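Local coordinates for carbon dioxide concentrating mechanism protein CcmK (Synechococcus elongatus, PDB 4OX6) that probably builds the carboxysome shell as a hexamer-forming bacterial microcompartment protein, one of the tiles that enclose the carbon-fixing enzymes, at residues Glu24-Pro29 and Gly53-Ala58. Residues are numbered along the deposited sequence; the frame is centred on the assembly and turned at random.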
loop_
_atom_site.group_PDB
_atom_site.type_symbol
_atom_site.label_atom_id
_atom_site.label_comp_id
_atom_site.label_asym_id
_atom_site.label_seq_id
_atom_site.Cartn_x
_atom_site.Cartn_y
_atom_site.Cartn_z
ATOM N N GLU A 24 9.766 -11.327 -10.839
ATOM C CA GLU A 24 9.366 -10.685 -9.576
ATOM C C GLU A 24 10.144 -11.279 -8.409
ATOM O O GLU A 24 10.310 -12.501 -8.303
ATOM C CB GLU A 24 7.845 -10.881 -9.363
ATOM C CG GLU A 24 7.257 -10.207 -8.131
ATOM C CD GLU A 24 5.764 -10.223 -8.168
ATOM O OE1 GLU A 24 5.189 -9.891 -9.228
ATOM O OE2 GLU A 24 5.163 -10.512 -7.108
ATOM N N THR A 25 10.667 -10.387 -7.575
ATOM C CA THR A 25 11.411 -10.703 -6.330
ATOM C C THR A 25 10.727 -10.150 -5.114
ATOM O O THR A 25 9.920 -9.206 -5.206
ATOM C CB THR A 25 12.841 -10.115 -6.346
ATOM O OG1 THR A 25 12.777 -8.706 -6.469
ATOM C CG2 THR A 25 13.643 -10.644 -7.519
ATOM N N LYS A 26 11.060 -10.714 -3.958
ATOM C CA LYS A 26 10.845 -10.031 -2.702
ATOM C C LYS A 26 12.133 -9.308 -2.362
ATOM O O LYS A 26 13.226 -9.907 -2.269
ATOM C CB LYS A 26 10.423 -10.994 -1.588
ATOM C CG LYS A 26 9.992 -10.290 -0.298
ATOM C CD LYS A 26 9.372 -11.209 0.710
ATOM C CE LYS A 26 7.905 -11.466 0.398
ATOM N NZ LYS A 26 7.080 -10.388 1.013
ATOM N N GLY A 27 11.981 -8.005 -2.206
ATOM C CA GLY A 27 13.090 -7.103 -1.972
ATOM C C GLY A 27 13.416 -6.259 -3.193
ATOM O O GLY A 27 13.344 -6.753 -4.335
ATOM N N PHE A 28 13.837 -5.021 -2.957
ATOM C CA PHE A 28 14.256 -4.094 -4.008
ATOM C C PHE A 28 15.700 -4.377 -4.486
ATOM O O PHE A 28 15.967 -4.457 -5.694
ATOM C CB PHE A 28 14.069 -2.637 -3.569
ATOM C CG PHE A 28 14.277 -1.597 -4.638
ATOM C CD1 PHE A 28 13.373 -1.493 -5.700
ATOM C CD2 PHE A 28 15.393 -0.774 -4.654
ATOM C CE1 PHE A 28 13.546 -0.541 -6.670
ATOM C CE2 PHE A 28 15.568 0.185 -5.640
ATOM C CZ PHE A 28 14.661 0.262 -6.667
ATOM N N PRO A 29 16.666 -4.593 -3.578
ATOM C CA PRO A 29 17.995 -4.923 -4.105
ATOM C C PRO A 29 18.045 -6.121 -5.077
ATOM O O PRO A 29 18.726 -5.992 -6.112
ATOM C CB PRO A 29 18.818 -5.173 -2.831
ATOM C CG PRO A 29 18.151 -4.309 -1.800
ATOM C CD PRO A 29 16.675 -4.414 -2.110
ATOM N N GLY A 53 3.654 -4.435 -3.859
ATOM C CA GLY A 53 3.263 -4.519 -2.449
ATOM C C GLY A 53 3.928 -5.672 -1.790
ATOM O O GLY A 53 4.475 -6.565 -2.456
ATOM N N SER A 54 3.909 -5.663 -0.432
ATOM C CA SER A 54 4.514 -6.751 0.316
ATOM C C SER A 54 5.986 -6.846 -0.015
ATOM O O SER A 54 6.530 -7.946 0.008
ATOM C CB SER A 54 3.871 -8.094 0.109
ATOM O OG SER A 54 2.584 -8.070 0.713
ATOM N N ALA A 55 6.603 -5.705 -0.311
ATOM C CA ALA A 55 8.012 -5.634 -0.642
ATOM C C ALA A 55 8.412 -6.451 -1.878
ATOM O O ALA A 55 9.581 -6.781 -2.071
ATOM C CB ALA A 55 8.877 -6.056 0.507
ATOM N N ARG A 56 7.443 -6.738 -2.762
ATOM C CA ARG A 56 7.727 -7.438 -4.014
ATOM C C ARG A 56 7.762 -6.443 -5.121
ATOM O O ARG A 56 6.996 -5.467 -5.175
ATOM C CB ARG A 56 6.686 -8.540 -4.228
ATOM C CG ARG A 56 6.909 -9.720 -3.305
ATOM C CD ARG A 56 5.777 -10.741 -3.199
ATOM N NE ARG A 56 5.496 -11.354 -4.476
ATOM C CZ ARG A 56 5.012 -12.584 -4.633
ATOM N NH1 ARG A 56 4.787 -13.344 -3.574
ATOM N NH2 ARG A 56 4.715 -13.028 -5.840
ATOM N N PHE A 57 8.657 -6.730 -6.081
ATOM C CA PHE A 57 8.843 -5.864 -7.250
ATOM C C PHE A 57 8.998 -6.725 -8.489
ATOM O O PHE A 57 9.690 -7.761 -8.447
ATOM C CB PHE A 57 10.161 -5.074 -7.098
ATOM C CG PHE A 57 10.137 -4.074 -5.971
ATOM C CD1 PHE A 57 10.501 -4.425 -4.696
ATOM C CD2 PHE A 57 9.755 -2.768 -6.225
ATOM C CE1 PHE A 57 10.424 -3.521 -3.652
ATOM C CE2 PHE A 57 9.698 -1.827 -5.195
ATOM C CZ PHE A 57 10.024 -2.210 -3.923
ATOM N N ALA A 58 8.395 -6.307 -9.608
ATOM C CA ALA A 58 8.595 -7.009 -10.868
ATOM C C ALA A 58 9.304 -6.106 -11.842
ATOM O O ALA A 58 9.055 -4.898 -11.901
ATOM C CB ALA A 58 7.265 -7.468 -11.444
#
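Thr25 and Phe57 form an antiparallel hydrogen-bonded pair between strands 19-26 and 56-63, neighbours in the sheet of the BMC domain, with Glu24-Ala58 and Lys26-Arg56 as non-hydrogen-bonded pairs on its flanks. Thr25 N reaches Phe57 O at 2.9 Å and Phe57 N returns the bond to Thr25 O. As strand 19-26 ends, Gly27 N gives a short, straight bond of 2.7 Å to Ala55 O, in the type I' turn Gly53-Arg56. Gly27 suits this exit because a side chain at its backbone angles would strike the preceding carbonyl. Thr25 OG1, 2.9 Å from Gly27 O, ties down the same bend.

Glu24, Lys26 and Arg56 share one face of the sheet with the small Ala58. Arg56 and Glu24 form a side-on salt bridge: the guanidinium has two N-H groups along one edge, and both reach OE2. NE lies 2.8 Å from OE2, on its anti lone pair, while NH2 meets it from above the carboxylate. The two planes are 68° apart. Lys26, long and flexible, bends at chi3 and chi4 to bring NZ back to Ser54 O at 2.7 Å.

On the face of Thr25 and Phe57, Phe28 turns its ring edge to the flat face of Phe57, a T-shaped pair with centroids 5.1 Å apart and Phe28 CD1 over the ring centre.

With an alanine at Arg56, NE and NH2 are gone, and the Glu24 carboxylate, its charge left without this mate, would probably be freer to turn. Glu24 OE1 accepts a hydrogen bond from Phe28 N of a neighbouring subunit, consistent with the carboxylate linking the strand pair to the subunit interface.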